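Local coordinates for immunity protein (Neisseria meningitidis, PDB 4Q7O) that probably protects its own cell by neutralising the toxin of a contact-dependent growth-inhibition system, at residues Phe28-Ile31 and Tyr32-Glu35. Numbering follows the deposited sequence.
Sequences FETI and YQFE
Successive i to i+4 backbone bonds join F28-I31 to Y32-E35 in the last turns of helix 22-34. Y32 N donates to F28 O and Q33 N to E29 O, each at 3.0 Å. Near the end the pattern slackens: F34 N makes weak bonds to both T30 O and I31 O, while E35 N closes the last turn on I31 O at 2.9 Å. E35 is the first residue to leave helical geometry.

Among the polar side chains, Q33 does most of the touching. Its CG stands between its own backbone N and carbonyl carbon (chi1 70°), which lays CG against the carbonyl oxygens of E29 and T30, 3.4 Å from T30 O; from there the chain runs out extended to the amide. The plane of the Q33 amide stands 88° to that of the E29 carboxylate, and Q33 OE1 lies 3.3 Å from E29 OE2. Two acceptors meet there, so this is no bond. Q33 NE2 instead binds N96 OD1 and P97 O of the second subunit, where an amide suits the place because its N-H groups can serve two acceptors; N96 ND2 of that subunit also bonds T30 O, a carbonyl only weakly used within the helix. T30 OG1 bonds I26 O, and the methyl CG2 of T30 lies 4.1 Å from Q33 NE2; a small β-branched hydroxyl residue can bond a carbonyl of the preceding turn and keep a methyl for packing.

Apolar contacts lie on another side. The branched I31 packs against F53 and V55 of strand 52-55 and L40 and C43 of helix 37-46, and its CG2 meets the aliphatic CG of E35 at 4.0 Å. Y32 packs its ring on L40 and F118 while its hydroxyl bonds H122, a pairing of apolar and polar ends that suits a partly exposed tyrosine. Together these contacts form the C-terminal end of an amphipathic helix, packed inward on its own subunit and outward at the dimer interface.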
ATOM      1  N   PHE B  28      -3.422  -7.222  -0.455  1.00  7.15           N
ATOM      2  CA  PHE B  28      -4.721  -7.646   0.043  1.00  7.33           C
ATOM      3  C   PHE B  28      -5.880  -6.797  -0.463  1.00  7.66           C
ATOM      4  O   PHE B  28      -6.914  -7.339  -0.844  1.00  8.54           O
ATOM      5  CB  PHE B  28      -4.719  -7.769   1.569  1.00  8.74           C
ATOM      6  CG  PHE B  28      -4.074  -9.023   2.047  1.00  9.39           C
ATOM      7  CD1 PHE B  28      -4.690 -10.247   1.830  1.00 11.32           C
ATOM      8  CD2 PHE B  28      -2.847  -8.995   2.688  1.00  9.94           C
ATOM      9  CE1 PHE B  28      -4.100 -11.424   2.252  1.00 11.80           C
ATOM     10  CE2 PHE B  28      -2.256 -10.169   3.113  1.00 10.64           C
ATOM     11  CZ  PHE B  28      -2.882 -11.382   2.891  1.00 11.94           C
ATOM     12  N   GLU B  29      -5.707  -5.479  -0.509  1.00  8.07           N
ATOM     13  CA  GLU B  29      -6.810  -4.631  -0.942  1.00 10.17           C
ATOM     14  C   GLU B  29      -7.172  -4.860  -2.397  1.00 10.35           C
ATOM     15  O   GLU B  29      -8.349  -4.898  -2.758  1.00 10.96           O
ATOM     16  CB  GLU B  29      -6.512  -3.151  -0.710  1.00 12.43           C
ATOM     17  CG  GLU B  29      -7.618  -2.208  -1.197  1.00 16.32           C
ATOM     18  CD  GLU B  29      -8.983  -2.468  -0.568  1.00 21.27           C
ATOM     19  OE1 GLU B  29      -9.059  -3.066   0.526  1.00 23.27           O
ATOM     20  OE2 GLU B  29      -9.994  -2.056  -1.178  1.00 23.95           O
ATOM     21  N   THR B  30      -6.164  -5.027  -3.242  1.00  9.88           N
ATOM     22  CA  THR B  30      -6.452  -5.163  -4.662  1.00 10.86           C
ATOM     23  C   THR B  30      -7.079  -6.526  -4.990  1.00 10.37           C
ATOM     24  O   THR B  30      -7.969  -6.612  -5.828  1.00 10.07           O
ATOM     25  CB  THR B  30      -5.234  -4.834  -5.549  1.00 12.13           C
ATOM     26  OG1 THR B  30      -4.155  -5.704  -5.219  1.00 12.30           O
ATOM     27  CG2 THR B  30      -4.798  -3.390  -5.341  1.00 14.24           C
ATOM     28  N   ILE B  31      -6.637  -7.588  -4.322  1.00  9.72           N
ATOM     29  CA  ILE B  31      -7.281  -8.889  -4.507  1.00 10.13           C
ATOM     30  C   ILE B  31      -8.721  -8.876  -3.998  1.00  9.07           C
ATOM     31  O   ILE B  31      -9.638  -9.347  -4.672  1.00  9.28           O
ATOM     32  CB  ILE B  31      -6.485 -10.006  -3.823  1.00 11.51           C
ATOM     33  CG1 ILE B  31      -5.135 -10.163  -4.521  1.00 12.68           C
ATOM     34  CG2 ILE B  31      -7.263 -11.315  -3.823  1.00 11.91           C
ATOM     35  CD1 ILE B  31      -4.171 -11.025  -3.770  1.00 14.03           C
ATOM     36  N   TYR B  32      -8.924  -8.325  -2.809  1.00  8.99           N
ATOM     37  CA  TYR B  32     -10.262  -8.243  -2.240  1.00  8.48           C
ATOM     38  C   TYR B  32     -11.244  -7.485  -3.132  1.00  9.53           C
ATOM     39  O   TYR B  32     -12.378  -7.914  -3.334  1.00  9.73           O
ATOM     40  CB  TYR B  32     -10.194  -7.584  -0.863  1.00  8.35           C
ATOM     41  CG  TYR B  32     -11.539  -7.234  -0.278  1.00  8.71           C
ATOM     42  CD1 TYR B  32     -12.356  -8.212   0.269  1.00 10.74           C
ATOM     43  CD2 TYR B  32     -11.987  -5.922  -0.259  1.00  9.56           C
ATOM     44  CE1 TYR B  32     -13.593  -7.891   0.818  1.00 11.39           C
ATOM     45  CE2 TYR B  32     -13.212  -5.590   0.286  1.00 10.96           C
ATOM     46  CZ  TYR B  32     -14.014  -6.574   0.820  1.00 10.69           C
ATOM     47  OH  TYR B  32     -15.231  -6.235   1.364  1.00 12.25           O
ATOM     48  N   GLN B  33     -10.818  -6.355  -3.672  1.00 10.29           N
ATOM     49  CA  GLN B  33     -11.757  -5.525  -4.404  1.00 12.63           C
ATOM     50  C   GLN B  33     -12.065  -6.064  -5.808  1.00 13.54           C
ATOM     51  O   GLN B  33     -13.114  -5.767  -6.371  1.00 15.47           O
ATOM     52  CB  GLN B  33     -11.234  -4.092  -4.496  1.00 13.56           C
ATOM     53  CG  GLN B  33     -10.042  -3.952  -5.400  1.00 14.27           C
ATOM     54  CD  GLN B  33      -9.463  -2.559  -5.379  1.00 15.88           C
ATOM     55  OE1 GLN B  33      -9.777  -1.752  -4.496  1.00 17.94           O
ATOM     56  NE2 GLN B  33      -8.602  -2.267  -6.347  1.00 15.73           N
ATOM     57  N   PHE B  34     -11.155  -6.853  -6.371  1.00 12.41           N
ATOM     58  CA  PHE B  34     -11.251  -7.221  -7.779  1.00 12.89           C
ATOM     59  C   PHE B  34     -11.622  -8.689  -7.989  1.00 13.04           C
ATOM     60  O   PHE B  34     -12.387  -9.025  -8.897  1.00 15.10           O
ATOM     61  CB  PHE B  34      -9.933  -6.890  -8.475  1.00 13.95           C
ATOM     62  CG  PHE B  34      -9.940  -7.132  -9.943  1.00 16.18           C
ATOM     63  CD1 PHE B  34     -10.530  -6.219 -10.801  1.00 18.11           C
ATOM     64  CD2 PHE B  34      -9.331  -8.256 -10.472  1.00 17.83           C
ATOM     65  CE1 PHE B  34     -10.532  -6.438 -12.168  1.00 19.36           C
ATOM     66  CE2 PHE B  34      -9.323  -8.479 -11.835  1.00 18.33           C
ATOM     67  CZ  PHE B  34      -9.928  -7.574 -12.684  1.00 19.26           C
ATOM     68  N   GLU B  35     -11.086  -9.563  -7.149  1.00 10.60           N
ATOM     69  CA  GLU B  35     -11.361 -10.988  -7.266  1.00 10.27           C
ATOM     70  C   GLU B  35     -12.572 -11.373  -6.427  1.00 10.51           C
ATOM     71  O   GLU B  35     -13.031 -10.599  -5.591  1.00 11.33           O
ATOM     72  CB  GLU B  35     -10.141 -11.793  -6.823  1.00 10.29           C
ATOM     73  CG  GLU B  35      -8.846 -11.408  -7.529  1.00 10.88           C
ATOM     74  CD  GLU B  35      -8.772 -11.866  -8.979  1.00 11.36           C
ATOM     75  OE1 GLU B  35      -9.497 -12.808  -9.365  1.00 11.41           O
ATOM     76  OE2 GLU B  35      -7.958 -11.290  -9.734  1.00 12.19           O
TER